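Hemolysin (Streptococcus suis, PDB 3HVN) probably lyses host cells as a cholesterol-dependent cytolysin, binding cholesterol-containing membranes and then changing shape to insert and assemble into an oligomeric pore. Local coordinates at residues Tyr40-Tyr46 and Ile260-Pro266; Arg125-Ser131 and His143-Pro149; Leu162-Asn166 and Lys354-Gly358. The protein carries 1 engineered substitution. One frame throughout, in Å; residues are numbered along the deposited sequence.

Contact 1 of 3, residues Tyr40-Tyr46 and Ile260-Pro266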
# COMPACT_ATOMS: atom_id res chain seq x y z
N TYR A 40 -16.06 -12.51 -40.81
CA TYR A 40 -16.22 -11.12 -40.38
C TYR A 40 -15.39 -10.85 -39.13
O TYR A 40 -14.77 -9.79 -39.01
CB TYR A 40 -17.69 -10.79 -40.13
CG TYR A 40 -17.92 -9.39 -39.61
CD1 TYR A 40 -17.71 -8.29 -40.42
CD2 TYR A 40 -18.36 -9.18 -38.31
CE1 TYR A 40 -17.92 -7.00 -39.95
CE2 TYR A 40 -18.57 -7.90 -37.83
CZ TYR A 40 -18.35 -6.82 -38.65
OH TYR A 40 -18.56 -5.54 -38.18
N PHE A 41 -15.39 -11.80 -38.20
CA PHE A 41 -14.55 -11.66 -37.01
C PHE A 41 -13.08 -11.58 -37.38
O PHE A 41 -12.33 -10.80 -36.80
CB PHE A 41 -14.80 -12.82 -36.04
CG PHE A 41 -15.81 -12.50 -34.97
CD1 PHE A 41 -15.44 -11.77 -33.86
CD2 PHE A 41 -17.11 -12.94 -35.08
CE1 PHE A 41 -16.37 -11.47 -32.87
CE2 PHE A 41 -18.04 -12.65 -34.10
CZ PHE A 41 -17.67 -11.91 -33.00
N GLN A 42 -12.67 -12.39 -38.35
CA GLN A 42 -11.29 -12.36 -38.84
C GLN A 42 -11.00 -11.05 -39.55
O GLN A 42 -9.87 -10.56 -39.52
CB GLN A 42 -11.03 -13.54 -39.77
CG GLN A 42 -11.12 -14.90 -39.10
CD GLN A 42 -11.06 -16.05 -40.10
OE1 GLN A 42 -10.74 -15.85 -41.27
NE2 GLN A 42 -11.37 -17.25 -39.63
N SER A 43 -12.02 -10.49 -40.19
CA SER A 43 -11.87 -9.22 -40.89
C SER A 43 -11.84 -8.05 -39.92
O SER A 43 -11.26 -7.00 -40.22
CB SER A 43 -12.99 -9.03 -41.92
OG SER A 43 -14.22 -8.73 -41.28
N LEU A 44 -12.46 -8.22 -38.76
CA LEU A 44 -12.47 -7.19 -37.73
C LEU A 44 -11.06 -6.68 -37.44
O LEU A 44 -10.19 -7.44 -37.00
CB LEU A 44 -13.10 -7.71 -36.44
CG LEU A 44 -14.62 -7.91 -36.45
CD1 LEU A 44 -15.09 -8.54 -35.15
CD2 LEU A 44 -15.33 -6.58 -36.70
N THR A 45 -10.83 -5.40 -37.70
CA THR A 45 -9.52 -4.80 -37.51
C THR A 45 -9.55 -3.69 -36.46
O THR A 45 -9.79 -2.53 -36.77
CB THR A 45 -8.96 -4.22 -38.82
OG1 THR A 45 -8.92 -5.25 -39.82
CG2 THR A 45 -7.56 -3.67 -38.61
N TYR A 46 -9.31 -4.06 -35.20
CA TYR A 46 -9.29 -3.10 -34.11
C TYR A 46 -8.02 -3.26 -33.27
O TYR A 46 -7.28 -4.23 -33.43
CB TYR A 46 -10.53 -3.25 -33.22
CG TYR A 46 -10.69 -4.62 -32.61
CD1 TYR A 46 -10.00 -4.98 -31.46
CD2 TYR A 46 -11.54 -5.57 -33.18
CE1 TYR A 46 -10.15 -6.23 -30.90
CE2 TYR A 46 -11.69 -6.82 -32.63
CZ TYR A 46 -10.99 -7.15 -31.48
OH TYR A 46 -11.14 -8.40 -30.93
N ILE A 260 -22.32 -4.53 -32.35
CA ILE A 260 -21.06 -5.12 -32.78
C ILE A 260 -20.51 -4.41 -34.01
O ILE A 260 -21.17 -4.38 -35.06
CB ILE A 260 -21.20 -6.62 -33.07
CG1 ILE A 260 -21.62 -7.37 -31.80
CG2 ILE A 260 -19.89 -7.18 -33.61
CD1 ILE A 260 -21.69 -8.87 -31.98
N THR A 261 -19.32 -3.85 -33.89
CA THR A 261 -18.70 -3.12 -34.99
C THR A 261 -17.18 -3.19 -34.88
O THR A 261 -16.64 -3.64 -33.87
CB THR A 261 -19.13 -1.63 -34.98
OG1 THR A 261 -20.52 -1.54 -34.65
CG2 THR A 261 -18.88 -0.99 -36.34
N ASP A 262 -16.49 -2.74 -35.92
CA ASP A 262 -15.03 -2.65 -35.89
C ASP A 262 -14.61 -1.52 -34.96
O ASP A 262 -13.43 -1.26 -34.76
CB ASP A 262 -14.47 -2.43 -37.29
CG ASP A 262 -12.99 -2.72 -37.38
OD1 ASP A 262 -12.44 -3.30 -36.42
OD2 ASP A 262 -12.37 -2.36 -38.40
N GLU A 263 -15.61 -0.84 -34.39
CA GLU A 263 -15.37 0.25 -33.45
C GLU A 263 -15.71 -0.19 -32.03
O GLU A 263 -15.20 0.38 -31.06
CB GLU A 263 -16.20 1.47 -33.83
CG GLU A 263 -15.65 2.26 -35.01
CD GLU A 263 -14.41 3.05 -34.64
OE1 GLU A 263 -14.29 3.47 -33.47
OE2 GLU A 263 -13.54 3.24 -35.52
N VAL A 264 -16.56 -1.20 -31.91
CA VAL A 264 -16.96 -1.72 -30.60
C VAL A 264 -16.89 -3.24 -30.57
O VAL A 264 -17.92 -3.92 -30.65
CB VAL A 264 -18.39 -1.27 -30.23
CG1 VAL A 264 -18.71 -1.65 -28.79
CG2 VAL A 264 -18.54 0.23 -30.43
N PRO A 265 -15.67 -3.79 -30.45
CA PRO A 265 -15.42 -5.23 -30.39
C PRO A 265 -16.12 -5.91 -29.21
O PRO A 265 -16.23 -5.30 -28.14
CB PRO A 265 -13.90 -5.32 -30.23
CG PRO A 265 -13.50 -3.96 -29.70
CD PRO A 265 -14.40 -3.04 -30.45
N PRO A 266 -16.58 -7.15 -29.40
CA PRO A 266 -17.25 -7.95 -28.37
C PRO A 266 -16.26 -8.72 -27.50
O PRO A 266 -15.28 -9.28 -28.01
CB PRO A 266 -18.10 -8.93 -29.18
CG PRO A 266 -17.96 -8.52 -30.63
CD PRO A 266 -16.65 -7.80 -30.72

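Contact 2 of 3, residues Arg125-Ser131 and His143-Pro149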
# COMPACT_ATOMS: atom_id res chain seq x y z
N ARG A 125 -27.62 -17.06 -27.36
CA ARG A 125 -26.33 -17.57 -26.91
C ARG A 125 -26.09 -19.01 -27.34
O ARG A 125 -27.01 -19.83 -27.37
CB ARG A 125 -26.21 -17.45 -25.39
CG ARG A 125 -26.29 -16.02 -24.87
CD ARG A 125 -25.20 -15.16 -25.50
NE ARG A 125 -23.90 -15.81 -25.46
CZ ARG A 125 -23.09 -15.81 -24.40
NH1 ARG A 125 -23.45 -15.18 -23.29
NH2 ARG A 125 -21.92 -16.43 -24.46
N GLY A 126 -24.84 -19.32 -27.67
CA GLY A 126 -24.46 -20.68 -28.03
C GLY A 126 -24.06 -21.49 -26.82
O GLY A 126 -23.34 -21.00 -25.95
N ASP A 127 -24.53 -22.73 -26.76
CA ASP A 127 -24.24 -23.61 -25.63
C ASP A 127 -22.74 -23.67 -25.36
O ASP A 127 -21.94 -23.89 -26.27
CB ASP A 127 -24.78 -25.01 -25.90
CG ASP A 127 -26.27 -25.02 -26.21
OD1 ASP A 127 -26.92 -23.97 -26.00
OD2 ASP A 127 -26.78 -26.07 -26.65
N LEU A 128 -22.36 -23.48 -24.10
CA LEU A 128 -20.95 -23.48 -23.72
C LEU A 128 -20.69 -24.26 -22.43
O LEU A 128 -21.59 -24.42 -21.61
CB LEU A 128 -20.41 -22.05 -23.61
CG LEU A 128 -21.35 -20.98 -23.05
CD1 LEU A 128 -21.74 -21.28 -21.61
CD2 LEU A 128 -20.71 -19.60 -23.15
N THR A 129 -19.46 -24.73 -22.27
CA THR A 129 -19.10 -25.56 -21.12
C THR A 129 -18.40 -24.78 -20.02
O THR A 129 -17.45 -24.04 -20.27
CB THR A 129 -18.21 -26.75 -21.55
OG1 THR A 129 -18.86 -27.49 -22.58
CG2 THR A 129 -17.95 -27.66 -20.36
N LEU A 130 -18.88 -24.95 -18.79
CA LEU A 130 -18.31 -24.28 -17.63
C LEU A 130 -17.62 -25.27 -16.69
O LEU A 130 -18.00 -26.44 -16.62
CB LEU A 130 -19.39 -23.50 -16.87
CG LEU A 130 -19.70 -22.08 -17.34
CD1 LEU A 130 -19.85 -22.01 -18.85
CD2 LEU A 130 -20.95 -21.55 -16.64
N SER A 131 -16.61 -24.78 -15.98
CA SER A 131 -15.88 -25.61 -15.03
C SER A 131 -15.70 -24.89 -13.70
O SER A 131 -15.64 -23.66 -13.64
CB SER A 131 -14.51 -25.99 -15.60
OG SER A 131 -13.74 -24.84 -15.89
N HIS A 143 -16.81 -30.26 -14.30
CA HIS A 143 -17.26 -29.68 -15.56
C HIS A 143 -18.76 -29.84 -15.76
O HIS A 143 -19.36 -30.82 -15.30
CB HIS A 143 -16.52 -30.33 -16.73
CG HIS A 143 -15.04 -30.41 -16.55
ND1 HIS A 143 -14.20 -29.35 -16.83
CD2 HIS A 143 -14.24 -31.41 -16.12
CE1 HIS A 143 -12.95 -29.70 -16.57
NE2 HIS A 143 -12.95 -30.95 -16.14
N THR A 144 -19.37 -28.87 -16.44
CA THR A 144 -20.80 -28.93 -16.74
C THR A 144 -21.13 -28.20 -18.04
O THR A 144 -20.51 -27.19 -18.37
CB THR A 144 -21.66 -28.35 -15.60
OG1 THR A 144 -20.95 -27.27 -14.98
CG2 THR A 144 -21.96 -29.42 -14.57
N VAL A 145 -22.11 -28.73 -18.77
CA VAL A 145 -22.55 -28.12 -20.02
C VAL A 145 -23.63 -27.08 -19.76
O VAL A 145 -24.44 -27.24 -18.85
CB VAL A 145 -23.09 -29.18 -21.00
CG1 VAL A 145 -23.38 -28.56 -22.36
CG2 VAL A 145 -22.10 -30.33 -21.13
N VAL A 146 -23.63 -26.02 -20.56
CA VAL A 146 -24.60 -24.94 -20.39
C VAL A 146 -25.30 -24.60 -21.70
O VAL A 146 -24.67 -24.16 -22.67
CB VAL A 146 -23.93 -23.67 -19.83
CG1 VAL A 146 -24.89 -22.49 -19.90
CG2 VAL A 146 -23.46 -23.91 -18.40
N ASN A 147 -26.62 -24.80 -21.72
CA ASN A 147 -27.44 -24.48 -22.88
C ASN A 147 -28.04 -23.09 -22.77
O ASN A 147 -28.30 -22.60 -21.66
CB ASN A 147 -28.55 -25.52 -23.04
CG ASN A 147 -29.48 -25.57 -21.84
OD1 ASN A 147 -29.19 -25.02 -20.78
ND2 ASN A 147 -30.62 -26.25 -22.00
N SER A 148 -28.28 -22.45 -23.91
CA SER A 148 -28.81 -21.09 -23.95
C SER A 148 -28.27 -20.26 -22.78
O SER A 148 -29.04 -19.82 -21.93
CB SER A 148 -30.34 -21.11 -23.93
OG SER A 148 -30.85 -21.78 -25.07
N PRO A 149 -26.95 -20.06 -22.75
CA PRO A 149 -26.24 -19.38 -21.66
C PRO A 149 -26.91 -18.09 -21.20
O PRO A 149 -27.28 -17.25 -22.03
CB PRO A 149 -24.88 -19.07 -22.28
CG PRO A 149 -24.68 -20.15 -23.27
CD PRO A 149 -26.03 -20.46 -23.83

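Contact 3 of 3, residues Leu162-Asn166 and Lys354-Gly358. Engineered in segment 354-358: Leu-357 (natural residue Pro).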
# COMPACT_ATOMS: atom_id res chain seq x y z
N LEU A 162 -21.68 -26.53 -7.22
CA LEU A 162 -21.52 -26.28 -5.79
C LEU A 162 -22.32 -27.27 -4.95
O LEU A 162 -21.90 -27.67 -3.86
CB LEU A 162 -21.94 -24.85 -5.45
CG LEU A 162 -21.06 -23.73 -6.00
CD1 LEU A 162 -21.67 -22.37 -5.70
CD2 LEU A 162 -19.65 -23.82 -5.42
N SER A 163 -23.49 -27.67 -5.45
CA SER A 163 -24.33 -28.63 -4.75
C SER A 163 -23.69 -30.01 -4.78
O SER A 163 -23.68 -30.72 -3.77
CB SER A 163 -25.73 -28.68 -5.38
OG SER A 163 -25.70 -29.29 -6.65
N LYS A 164 -23.17 -30.39 -5.94
CA LYS A 164 -22.47 -31.67 -6.07
C LYS A 164 -21.21 -31.67 -5.21
O LYS A 164 -20.74 -32.73 -4.79
CB LYS A 164 -22.11 -31.95 -7.53
CG LYS A 164 -21.45 -33.30 -7.75
CD LYS A 164 -21.12 -33.53 -9.22
CE LYS A 164 -20.46 -34.88 -9.42
NZ LYS A 164 -20.12 -35.13 -10.85
N TRP A 165 -20.67 -30.48 -4.95
CA TRP A 165 -19.48 -30.35 -4.11
C TRP A 165 -19.82 -30.42 -2.62
O TRP A 165 -19.21 -31.20 -1.88
CB TRP A 165 -18.74 -29.06 -4.43
CG TRP A 165 -17.96 -29.11 -5.71
CD1 TRP A 165 -18.43 -28.86 -6.97
CD2 TRP A 165 -16.58 -29.44 -5.86
NE1 TRP A 165 -17.42 -29.01 -7.89
CE2 TRP A 165 -16.27 -29.37 -7.24
CE3 TRP A 165 -15.56 -29.80 -4.97
CZ2 TRP A 165 -15.00 -29.64 -7.73
CZ3 TRP A 165 -14.30 -30.06 -5.46
CH2 TRP A 165 -14.03 -29.98 -6.83
N ASN A 166 -20.78 -29.61 -2.19
CA ASN A 166 -21.17 -29.57 -0.79
C ASN A 166 -21.95 -30.80 -0.35
O ASN A 166 -21.99 -31.13 0.83
CB ASN A 166 -21.98 -28.30 -0.50
CG ASN A 166 -21.18 -27.03 -0.70
OD1 ASN A 166 -19.97 -27.08 -0.92
ND2 ASN A 166 -21.85 -25.89 -0.61
N LYS A 354 -18.91 -18.96 4.42
CA LYS A 354 -19.36 -20.23 3.87
C LYS A 354 -18.94 -20.40 2.41
O LYS A 354 -18.32 -19.51 1.82
CB LYS A 354 -20.87 -20.37 4.01
CG LYS A 354 -21.66 -19.35 3.20
CD LYS A 354 -23.16 -19.50 3.42
CE LYS A 354 -23.52 -19.31 4.88
NZ LYS A 354 -24.98 -19.48 5.12
N LEU A 355 -19.28 -21.55 1.84
CA LEU A 355 -18.95 -21.85 0.45
C LEU A 355 -20.22 -22.08 -0.36
O LEU A 355 -20.22 -21.97 -1.58
CB LEU A 355 -18.04 -23.08 0.38
CG LEU A 355 -17.45 -23.48 -0.98
CD1 LEU A 355 -18.40 -24.38 -1.77
CD2 LEU A 355 -17.05 -22.25 -1.78
N ASN A 356 -21.31 -22.39 0.34
CA ASN A 356 -22.60 -22.64 -0.30
C ASN A 356 -22.84 -21.71 -1.49
O ASN A 356 -23.04 -22.18 -2.61
CB ASN A 356 -23.74 -22.50 0.71
CG ASN A 356 -23.66 -23.51 1.83
OD1 ASN A 356 -22.89 -24.47 1.76
ND2 ASN A 356 -24.45 -23.31 2.88
N LEU A 357 -22.81 -20.41 -1.24
CA LEU A 357 -22.99 -19.42 -2.29
C LEU A 357 -22.22 -18.13 -1.97
O LEU A 357 -22.52 -17.45 -0.98
CB LEU A 357 -24.47 -19.10 -2.48
CG LEU A 357 -25.35 -20.21 -3.07
CD1 LEU A 357 -26.82 -19.83 -3.01
CD2 LEU A 357 -24.93 -20.53 -4.50
N GLY A 358 -21.24 -17.81 -2.80
CA GLY A 358 -20.44 -16.61 -2.61
C GLY A 358 -20.82 -15.51 -3.57
O GLY A 358 -21.75 -15.66 -4.37

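Contact 1 of 3, residues Tyr40-Tyr46 and Ile260-Pro266
Where a helix ends, its last turn can serve as a docking surface for a distant loop; here the N-terminal helix 37-43 meets the loop entering strand 266-274 of the large antiparallel sheet. The ring of Tyr-40 passes its edge to Ile-260 (CE2 to CG2, 4.5 Å), while its OH lies 4.0 Å from CA of Thr-261. One residue on, Phe-41 sends CE1 to within 4.0 Å of CG of Pro-266. The helix ends at Ser-43, and Leu-44, the first residue to leave helical geometry, brings CD2 to 4.3 Å from CB of Asp-262. At Thr-45 the Asp-262 side chain comes up against the backbone: OD1 is 2.9 Å from Thr-45 N and 2.8 Å from Thr-45 O. Tyr-46 closes the segment with a CH-pi contact, CB of Pro-265 standing 3.6 Å from its ring centroid; Phe-367 meets the same ring. The chemistry implies a mixed joint: rings on Pro-265 and Pro-266, and Asp-262 against the backbone just after the helix.

Contact 2 of 3, residues Arg125-Ser131 and His143-Pro149
A beta hairpin at the margin of the large antiparallel sheet supplies this contact: strands 128-133 and 142-146 run antiparallel, their short axes 4.5 Å apart at closest approach and at 150°. Leu-130 and Thr-144 form a hydrogen-bonded pair, with Leu-130 N to Thr-144 O and Thr-144 N to Leu-130 O both 2.8 Å. Leu-128 and Val-146 form the next such pair; Leu-128 N reaches Val-146 O at 2.8 Å, and the return bond from Val-146 N to Leu-128 O, also 2.8 Å, is weak because it is bent. Between them lies the non-hydrogen-bonded pair Thr-129 and Val-145.

Side chains of Leu-128, Leu-130, Thr-144 and Val-146 share one face, where Leu-130 CD2 meets Val-146 CG2 at 3.9 Å and helix 151-166 packs against Thr-144 and Val-146. On its other edge strand 128-133 pairs with strand 221-236, so the hairpin is part of the wider sheet.

Beyond the strands the pairing gives way to side-chain contacts. Asp-127 OD1 accepts a hydrogen bond from Ser-148 N (2.9 Å), and Pro-149 wedges its CG 3.4 Å from CG of Leu-128. The Arg-125 guanidinium, hydrogen-bonded through NH1 to Gly-104 O, lays a face over Pro-149 CB. Backbone bonds thus fix the register, while an acid and a proline carry the association past the last strand pair.

Contact 3 of 3, residues Leu162-Asn166 and Lys354-Gly358
The last turn of helix 151-166 faces an irregular loop, and the two backbones stay well apart: the closest CA atoms, those of Leu-162 and Asn-356, are 6.7 Å from each other. Within the helix Asn-166 N bonds to Leu-162 O at 2.8 Å, and this one-turn spacing puts both residues on the side that meets the loop. Side chains must therefore bridge the gap. Leu-162 reaches out with both methyls, CD2 lying 3.9 Å from CD1 of Leu-355 and CD1 3.9 Å from CD2 of Leu-357. The latter residue is an engineered substitution for the natural proline, so this second apolar touch belongs to the construct. Leu-162 CD1 also comes within 3.4 Å of the Asn-356 carbonyl O. Asn-166 brings OD1 to a van der Waals approach, 3.2 Å from the CD1 methyl of Leu-355; its ND2 is 3.0 Å from Asn-356 OD1, near but poorly angled for a hydrogen bond. Behind Leu-162 and Leu-355 lies the sheet, with Leu-162 on Leu-132 and Tyr-232, and Leu-355 on Tyr-231 and Tyr-232. The end of helix 151-166 thus packs on the large antiparallel sheet of the cytolysin, through strands 128-133 and 221-236, next to the loop leading into strand 359-367.

Overall arrangement
The three contacts illustrate local and long-range packing within one part of an elongated molecule, all inside the cytolysin family region. Contact 2 is local, a hairpin spanned by 11 residues, whereas contacts 1 and 3 bridge 213 and 187. Contact 2 falls between the two segments of contact 1 in sequence, while contacts 1 and 3 interleave. Contacts 2 and 3 are neighbours, their centres 19 Å and nearest atoms about 6 Å apart, because helix 151-166 follows strand 142-146; contact 1 sits 24 Å from contact 2 and 38 Å from contact 3, between centres. Neither bound small molecule is lined by these segments: hexafluoropropanol sits by Asp-327, Thr-333 and Ile-345, heptanetriol by Lys-431, Thr-437, His-439 and Trp-440.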